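Local coordinates for Lin1909 protein (Listeria innocua, PDB 3FIJ) that binds manganese and probably acts as a class I glutamine amidotransferase-like hydrolase of the peptidase C26 family, perhaps on gamma-glutamyl-gamma-aminobutyrate, at residues I73-I86 against V123-Q135. Numbering follows the deposited sequence.
Sequences ITPQLYLEEPSQEI and VALGGTLYQDISQ
Gln131 reaches into the curl of 80-83 and shows how one buried amide can pin an irregular loop. Its chain runs extended beyond CG (chi2 -172°), which carries both ends of the amide to backbone groups. Gln131 OE1 takes the N-H of Ser83 in the carbonyl plane, on a lone pair (Ser83 N to Gln131 OE1 2.7 Å). Ser83 OG adds a weak second bond. On the other end, Gln131 NE2 gives an almost straight bond to Glu81 O (3.1 Å, 169° at the hydrogen) and a more bent one to Glu80 OE1 (3.2 Å), so three hydrogen bonds and a weak fourth hold the amide's rotation. The other oxygen of Glu80, OE2, forms a salt bridge with Lys183.

Beside the amide, Tyr78 OH lies 3.4 Å from Gln131 CG. Leu129 lies over one face of the Tyr78 ring, its CG offset toward the rim, with Leu129 CD1 3.9 Å from Tyr78 CE2, while Pro75 O lies above the opposite face, likewise toward the rim. Val123 CG2 approaches the ring obliquely, and Leu129 CD1 also meets Ile73 CD1.

Further out, strand 129-130 pairs with strand 181-182, and Gln180 NE2 hydrogen-bonds to Gln131 O. A Schellman motif closes helix 116-124 at Gly126. The contact thus ties the loop between strand 64-67 and helix 91-106 to that helix end and to strand 129-130, in a class I glutamine amidotransferase-like fold.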
# COMPACT_ATOMS: atom_id res chain seq x y z
N ILE A 73 -19.00 13.58 -18.13
CA ILE A 73 -19.84 13.14 -19.23
C ILE A 73 -18.98 13.04 -20.48
O ILE A 73 -18.12 13.90 -20.71
CB ILE A 73 -20.98 14.14 -19.44
CG1 ILE A 73 -21.94 14.06 -18.25
CG2 ILE A 73 -21.67 13.87 -20.77
CD1 ILE A 73 -22.47 15.39 -17.80
N THR A 74 -19.21 12.01 -21.30
CA THR A 74 -18.40 11.85 -22.50
C THR A 74 -18.53 13.12 -23.31
O THR A 74 -19.64 13.59 -23.58
CB THR A 74 -18.83 10.62 -23.34
OG1 THR A 74 -19.87 10.99 -24.24
CG2 THR A 74 -19.33 9.51 -22.43
N PRO A 75 -17.39 13.71 -23.69
CA PRO A 75 -17.35 14.95 -24.47
C PRO A 75 -18.09 14.89 -25.80
O PRO A 75 -18.72 15.87 -26.21
CB PRO A 75 -15.85 15.23 -24.60
CG PRO A 75 -15.23 13.86 -24.54
CD PRO A 75 -16.04 13.16 -23.48
N GLN A 76 -18.01 13.75 -26.46
CA GLN A 76 -18.66 13.53 -27.74
C GLN A 76 -20.14 13.93 -27.66
O GLN A 76 -20.71 14.41 -28.64
CB GLN A 76 -18.54 12.06 -28.11
CG GLN A 76 -17.21 11.45 -27.68
CD GLN A 76 -16.08 11.88 -28.57
OE1 GLN A 76 -16.24 12.82 -29.34
NE2 GLN A 76 -14.95 11.20 -28.49
N LEU A 77 -20.74 13.73 -26.49
CA LEU A 77 -22.14 14.07 -26.28
C LEU A 77 -22.45 15.55 -26.47
O LEU A 77 -23.59 15.92 -26.73
CB LEU A 77 -22.61 13.61 -24.90
CG LEU A 77 -23.32 12.25 -24.86
CD1 LEU A 77 -22.41 11.19 -25.43
CD2 LEU A 77 -23.72 11.90 -23.44
N TYR A 78 -21.44 16.41 -26.31
CA TYR A 78 -21.69 17.83 -26.55
C TYR A 78 -20.78 18.39 -27.66
O TYR A 78 -20.38 19.55 -27.66
CB TYR A 78 -21.64 18.66 -25.25
CG TYR A 78 -20.44 18.48 -24.33
CD1 TYR A 78 -19.38 19.36 -24.37
CD2 TYR A 78 -20.40 17.43 -23.41
CE1 TYR A 78 -18.29 19.22 -23.52
CE2 TYR A 78 -19.31 17.27 -22.55
CZ TYR A 78 -18.26 18.18 -22.61
OH TYR A 78 -17.15 18.05 -21.79
N LEU A 79 -20.49 17.51 -28.62
CA LEU A 79 -19.71 17.85 -29.81
C LEU A 79 -18.28 18.33 -29.60
O LEU A 79 -17.84 19.27 -30.26
CB LEU A 79 -20.48 18.88 -30.63
CG LEU A 79 -21.95 18.49 -30.85
CD1 LEU A 79 -22.67 19.62 -31.58
CD2 LEU A 79 -22.03 17.19 -31.63
N GLU A 80 -17.56 17.69 -28.69
CA GLU A 80 -16.17 18.07 -28.42
C GLU A 80 -15.35 16.80 -28.30
O GLU A 80 -15.85 15.78 -27.82
CB GLU A 80 -16.07 18.87 -27.11
CG GLU A 80 -16.55 20.31 -27.18
CD GLU A 80 -16.34 21.11 -25.87
OE1 GLU A 80 -15.30 20.94 -25.21
OE2 GLU A 80 -17.21 21.93 -25.53
N GLU A 81 -14.11 16.84 -28.75
CA GLU A 81 -13.25 15.67 -28.59
C GLU A 81 -12.60 15.85 -27.21
O GLU A 81 -12.58 16.95 -26.67
CB GLU A 81 -12.20 15.61 -29.72
CG GLU A 81 -12.75 15.01 -31.04
CD GLU A 81 -13.07 13.50 -30.96
OE1 GLU A 81 -14.23 13.11 -31.18
OE2 GLU A 81 -12.15 12.70 -30.68
N PRO A 82 -12.09 14.76 -26.61
CA PRO A 82 -11.46 14.84 -25.29
C PRO A 82 -10.15 15.61 -25.12
O PRO A 82 -9.14 15.29 -25.76
CB PRO A 82 -11.31 13.37 -24.90
CG PRO A 82 -11.09 12.70 -26.23
CD PRO A 82 -12.15 13.37 -27.08
N SER A 83 -10.19 16.62 -24.25
CA SER A 83 -9.03 17.44 -23.91
C SER A 83 -8.08 16.63 -23.05
O SER A 83 -8.49 15.65 -22.41
CB SER A 83 -9.45 18.66 -23.07
OG SER A 83 -10.29 19.52 -23.80
N GLN A 84 -6.82 17.04 -22.99
CA GLN A 84 -5.84 16.34 -22.18
C GLN A 84 -6.23 16.33 -20.70
O GLN A 84 -5.92 15.38 -19.99
CB GLN A 84 -4.44 16.96 -22.33
CG GLN A 84 -3.88 16.83 -23.75
CD GLN A 84 -2.45 17.34 -23.88
OE1 GLN A 84 -2.12 18.03 -24.85
NE2 GLN A 84 -1.60 16.98 -22.93
N GLU A 85 -6.92 17.36 -20.23
CA GLU A 85 -7.29 17.40 -18.82
C GLU A 85 -8.70 16.91 -18.47
O GLU A 85 -9.19 17.16 -17.36
CB GLU A 85 -7.03 18.79 -18.23
CG GLU A 85 -7.40 19.95 -19.12
CD GLU A 85 -6.43 20.15 -20.27
OE1 GLU A 85 -6.92 20.46 -21.37
OE2 GLU A 85 -5.21 20.02 -20.08
N ILE A 86 -9.35 16.20 -19.39
CA ILE A 86 -10.67 15.66 -19.10
C ILE A 86 -10.40 14.41 -18.25
O ILE A 86 -9.31 13.84 -18.31
CB ILE A 86 -11.42 15.25 -20.40
CG1 ILE A 86 -12.91 15.02 -20.08
CG2 ILE A 86 -10.82 13.96 -20.98
CD1 ILE A 86 -13.79 14.78 -21.31
N VAL A 123 -26.37 18.85 -20.75
CA VAL A 123 -25.91 18.24 -21.99
C VAL A 123 -27.07 17.60 -22.75
O VAL A 123 -27.24 17.83 -23.95
CB VAL A 123 -24.83 17.16 -21.72
CG1 VAL A 123 -24.47 16.43 -23.03
CG2 VAL A 123 -23.58 17.80 -21.11
N ALA A 124 -27.86 16.79 -22.06
CA ALA A 124 -28.99 16.11 -22.67
C ALA A 124 -29.87 17.04 -23.49
O ALA A 124 -30.37 16.65 -24.55
CB ALA A 124 -29.84 15.42 -21.61
N LEU A 125 -30.06 18.26 -23.00
CA LEU A 125 -30.91 19.24 -23.67
C LEU A 125 -30.19 20.26 -24.57
O LEU A 125 -30.78 21.26 -24.96
CB LEU A 125 -31.79 19.96 -22.64
CG LEU A 125 -32.99 19.19 -22.07
CD1 LEU A 125 -33.99 18.92 -23.18
CD2 LEU A 125 -32.56 17.88 -21.44
N GLY A 126 -28.92 20.02 -24.88
CA GLY A 126 -28.21 20.92 -25.77
C GLY A 126 -27.19 21.89 -25.21
O GLY A 126 -26.75 22.78 -25.94
N GLY A 127 -26.80 21.75 -23.95
CA GLY A 127 -25.82 22.67 -23.38
C GLY A 127 -24.42 22.12 -23.53
O GLY A 127 -24.23 21.07 -24.14
N THR A 128 -23.42 22.82 -22.99
CA THR A 128 -22.04 22.35 -23.07
C THR A 128 -21.37 22.49 -21.71
O THR A 128 -21.94 23.08 -20.79
CB THR A 128 -21.21 23.14 -24.13
OG1 THR A 128 -21.11 24.51 -23.74
CG2 THR A 128 -21.86 23.04 -25.50
N LEU A 129 -20.16 21.96 -21.59
CA LEU A 129 -19.42 22.02 -20.33
C LEU A 129 -17.96 22.40 -20.53
O LEU A 129 -17.41 22.23 -21.62
CB LEU A 129 -19.46 20.65 -19.66
CG LEU A 129 -20.77 19.88 -19.55
CD1 LEU A 129 -20.50 18.46 -19.05
CD2 LEU A 129 -21.73 20.63 -18.64
N TYR A 130 -17.33 22.91 -19.48
CA TYR A 130 -15.90 23.19 -19.53
C TYR A 130 -15.35 21.83 -19.11
O TYR A 130 -15.80 21.27 -18.10
CB TYR A 130 -15.47 24.23 -18.49
CG TYR A 130 -15.77 25.66 -18.84
CD1 TYR A 130 -16.94 26.27 -18.39
CD2 TYR A 130 -14.89 26.41 -19.64
CE1 TYR A 130 -17.22 27.59 -18.70
CE2 TYR A 130 -15.17 27.74 -19.97
CZ TYR A 130 -16.34 28.32 -19.49
OH TYR A 130 -16.63 29.62 -19.80
N GLN A 131 -14.39 21.29 -19.85
CA GLN A 131 -13.82 19.99 -19.53
C GLN A 131 -12.96 19.96 -18.26
O GLN A 131 -12.80 18.90 -17.64
CB GLN A 131 -13.03 19.46 -20.72
CG GLN A 131 -13.92 18.99 -21.85
CD GLN A 131 -13.16 18.29 -22.96
OE1 GLN A 131 -12.18 17.58 -22.71
NE2 GLN A 131 -13.61 18.48 -24.19
N ASP A 132 -12.40 21.11 -17.88
CA ASP A 132 -11.57 21.21 -16.67
C ASP A 132 -11.55 22.64 -16.15
O ASP A 132 -11.73 23.60 -16.92
CB ASP A 132 -10.14 20.74 -16.96
CG ASP A 132 -9.25 20.77 -15.71
OD1 ASP A 132 -9.61 20.14 -14.70
OD2 ASP A 132 -8.18 21.42 -15.75
N ILE A 133 -11.32 22.78 -14.84
CA ILE A 133 -11.27 24.08 -14.18
C ILE A 133 -10.19 24.94 -14.83
O ILE A 133 -10.33 26.16 -14.92
CB ILE A 133 -10.97 23.93 -12.65
CG1 ILE A 133 -12.00 23.00 -12.00
CG2 ILE A 133 -11.04 25.29 -11.95
CD1 ILE A 133 -11.79 22.76 -10.48
N SER A 134 -9.13 24.30 -15.30
CA SER A 134 -8.03 25.02 -15.94
C SER A 134 -8.43 25.72 -17.25
O SER A 134 -7.69 26.57 -17.76
CB SER A 134 -6.87 24.08 -16.25
OG SER A 134 -7.09 23.39 -17.47
N GLN A 135 -9.60 25.38 -17.78
CA GLN A 135 -10.06 25.95 -19.05
C GLN A 135 -10.98 27.17 -18.96
O GLN A 135 -11.29 27.79 -19.99
CB GLN A 135 -10.72 24.85 -19.88
CG GLN A 135 -9.74 23.77 -20.35
CD GLN A 135 -10.44 22.48 -20.76
OE1 GLN A 135 -11.62 22.49 -21.11
NE2 GLN A 135 -9.71 21.38 -20.72